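Local atomic coordinates of AlyQ (PDB entry 5XNR), a protein that probably cleaves the polysaccharide alginate with its lyase domain, alongside a carbohydrate-binding module of family CBM32. Residues N180-V185 and P197-N202. Residues are numbered along the deposited sequence; the frame is centred on the assembly and turned at random.
Sequences NEYWFV and PIRSNN
Glu-181 and Arg-199 approach from opposite directions and meet in a salt bridge, the charged part of a contact made by side chains, between the turn before strand 183-185 and the end of strand 192-197 with the loop after it. A single carboxylate oxygen takes both terminal nitrogens: Arg-199 NH2 gives Glu-181 OE1 a fairly straight bond of 2.7 Å (161° at the hydrogen), lying nearly in the guanidinium plane, while Arg-199 NH1 adds a weak one to Glu-181 OE1 at 3.2 Å. Both bonds end on OE1 and the planes lie 44° apart, unlike the coplanar, two-oxygen pairing. The Arg-199 chain, extended from CG to NE (chi3 -177°), carries the guanidinium out to Glu-181.

Tyr-182 illustrates how one tyrosine can serve both as polar acceptor and as apolar edge. Asn-202 ND2 donates to Tyr-182 OH over 3.3 Å, the hydroxyl lying in the amide plane.

Pro-197 CD meets the tyrosine ring at its edge, 3.7 Å from Tyr-182 CE1, and Pro-197 CG also lies 3.5 Å above the centre of the Arg-199 guanidinium. Glu-181 CG covers one face of the Tyr-182 ring. A leucine in place of Tyr-182 would probably leave the Asn-202 amide without its hydroxyl acceptor and open a gap beside Pro-197.

Asn-180 OD1 accepts from Tyr-182 N at 2.9 Å, forming an Asx turn, and also from Trp-183 N. This turn leads into strand 183-185, outermost in a seven-stranded sheet of the β-jelly-roll sandwich expected of this lyase family; the contact lies where that strand begins and its antiparallel neighbour 192-197 ends.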
loop_
_atom_site.group_PDB
_atom_site.type_symbol
_atom_site.label_atom_id
_atom_site.label_comp_id
_atom_site.label_asym_id
_atom_site.label_seq_id
_atom_site.Cartn_x
_atom_site.Cartn_y
_atom_site.Cartn_z
ATOM N N ASN A 180 18.890 -4.415 -1.857
ATOM C CA ASN A 180 19.411 -5.303 -0.792
ATOM C C ASN A 180 18.275 -5.662 0.196
ATOM O O ASN A 180 17.111 -5.252 0.022
ATOM C CB ASN A 180 20.684 -4.705 -0.169
ATOM C CG ASN A 180 20.466 -3.413 0.590
ATOM O OD1 ASN A 180 19.747 -3.389 1.582
ATOM N ND2 ASN A 180 21.120 -2.347 0.158
ATOM N N GLU A 181 18.597 -6.432 1.239
ATOM C CA GLU A 181 17.567 -6.980 2.140
ATOM C C GLU A 181 17.020 -5.886 3.061
ATOM O O GLU A 181 16.024 -6.100 3.699
ATOM C CB GLU A 181 18.116 -8.104 3.023
ATOM C CG GLU A 181 19.081 -7.602 4.100
ATOM C CD GLU A 181 19.659 -8.643 5.047
ATOM O OE1 GLU A 181 18.850 -9.389 5.630
ATOM O OE2 GLU A 181 20.928 -8.665 5.233
ATOM N N TYR A 182 17.700 -4.759 3.148
ATOM C CA TYR A 182 17.297 -3.642 4.007
ATOM C C TYR A 182 16.623 -2.513 3.194
ATOM O O TYR A 182 15.788 -1.769 3.733
ATOM C CB TYR A 182 18.524 -3.107 4.745
ATOM C CG TYR A 182 19.266 -4.104 5.603
ATOM C CD1 TYR A 182 18.600 -4.879 6.535
ATOM C CD2 TYR A 182 20.643 -4.219 5.538
ATOM C CE1 TYR A 182 19.270 -5.779 7.345
ATOM C CE2 TYR A 182 21.338 -5.103 6.352
ATOM C CZ TYR A 182 20.648 -5.886 7.266
ATOM O OH TYR A 182 21.311 -6.764 8.079
ATOM N N TRP A 183 16.969 -2.383 1.911
ATOM C CA TRP A 183 16.515 -1.284 1.043
ATOM C C TRP A 183 16.302 -1.828 -0.370
ATOM O O TRP A 183 17.296 -2.077 -1.069
ATOM C CB TRP A 183 17.579 -0.182 1.024
ATOM C CG TRP A 183 17.195 1.107 0.362
ATOM C CD1 TRP A 183 16.030 1.809 0.510
ATOM C CD2 TRP A 183 18.039 1.916 -0.468
ATOM N NE1 TRP A 183 16.085 2.982 -0.192
ATOM C CE2 TRP A 183 17.309 3.077 -0.798
ATOM C CE3 TRP A 183 19.336 1.769 -0.970
ATOM C CZ2 TRP A 183 17.828 4.072 -1.625
ATOM C CZ3 TRP A 183 19.849 2.752 -1.794
ATOM C CH2 TRP A 183 19.108 3.895 -2.101
ATOM N N PHE A 184 15.047 -1.994 -0.783
ATOM C CA PHE A 184 14.747 -2.565 -2.084
ATOM C C PHE A 184 13.432 -2.026 -2.632
ATOM O O PHE A 184 12.616 -1.534 -1.903
ATOM C CB PHE A 184 14.631 -4.088 -1.988
ATOM C CG PHE A 184 13.710 -4.574 -0.900
ATOM C CD1 PHE A 184 14.147 -4.648 0.410
ATOM C CD2 PHE A 184 12.402 -4.927 -1.186
ATOM C CE1 PHE A 184 13.310 -5.101 1.419
ATOM C CE2 PHE A 184 11.556 -5.381 -0.179
ATOM C CZ PHE A 184 12.014 -5.471 1.124
ATOM N N VAL A 185 13.244 -2.210 -3.929
ATOM C CA VAL A 185 12.024 -1.801 -4.625
ATOM C C VAL A 185 10.927 -2.847 -4.390
ATOM O O VAL A 185 11.164 -4.043 -4.487
ATOM C CB VAL A 185 12.293 -1.581 -6.127
ATOM C CG1 VAL A 185 11.009 -1.273 -6.889
ATOM C CG2 VAL A 185 13.331 -0.486 -6.364
ATOM N N PRO A 197 15.102 -5.691 10.359
ATOM C CA PRO A 197 14.866 -6.868 11.171
ATOM C C PRO A 197 15.626 -6.770 12.498
ATOM O O PRO A 197 16.606 -6.026 12.635
ATOM C CB PRO A 197 15.368 -8.051 10.340
ATOM C CG PRO A 197 16.483 -7.462 9.508
ATOM C CD PRO A 197 16.222 -5.965 9.454
ATOM N N ILE A 198 15.101 -7.512 13.455
ATOM C CA ILE A 198 15.638 -7.575 14.771
ATOM C C ILE A 198 16.423 -8.883 14.883
ATOM O O ILE A 198 15.847 -9.959 14.759
ATOM C CB ILE A 198 14.506 -7.498 15.811
ATOM C CG1 ILE A 198 13.596 -6.281 15.580
ATOM C CG2 ILE A 198 15.096 -7.527 17.215
ATOM C CD1 ILE A 198 14.323 -4.949 15.582
ATOM N N ARG A 199 17.731 -8.755 15.095
ATOM C CA ARG A 199 18.634 -9.894 15.194
ATOM C C ARG A 199 19.679 -9.588 16.274
ATOM O O ARG A 199 19.943 -8.422 16.586
ATOM C CB ARG A 199 19.335 -10.166 13.855
ATOM C CG ARG A 199 18.420 -10.441 12.666
ATOM C CD ARG A 199 19.184 -10.381 11.344
ATOM N NE ARG A 199 18.342 -10.581 10.160
ATOM C CZ ARG A 199 18.683 -10.248 8.911
ATOM N NH1 ARG A 199 19.857 -9.690 8.667
ATOM N NH2 ARG A 199 17.856 -10.497 7.909
ATOM N N SER A 200 20.280 -10.636 16.837
ATOM C CA SER A 200 21.423 -10.454 17.749
ATOM C C SER A 200 22.696 -10.223 16.928
ATOM O O SER A 200 22.825 -10.737 15.838
ATOM C CB SER A 200 21.583 -11.627 18.686
ATOM O OG SER A 200 21.861 -12.806 17.951
ATOM N N ASN A 201 23.610 -9.431 17.473
ATOM C CA ASN A 201 24.929 -9.196 16.887
ATOM C C ASN A 201 24.789 -9.056 15.362
ATOM O O ASN A 201 25.156 -9.969 14.614
ATOM C CB ASN A 201 25.913 -10.306 17.298
ATOM C CG ASN A 201 26.018 -10.522 18.799
ATOM O OD1 ASN A 201 26.574 -9.689 19.523
ATOM N ND2 ASN A 201 25.501 -11.645 19.276
ATOM N N ASN A 202 24.225 -7.935 14.910
ATOM C CA ASN A 202 24.061 -7.654 13.459
ATOM C C ASN A 202 25.165 -6.670 13.035
ATOM O O ASN A 202 25.046 -5.471 13.279
ATOM C CB ASN A 202 22.643 -7.146 13.145
ATOM C CG ASN A 202 22.323 -7.075 11.663
ATOM O OD1 ASN A 202 23.213 -7.077 10.808
ATOM N ND2 ASN A 202 21.041 -7.021 11.342
#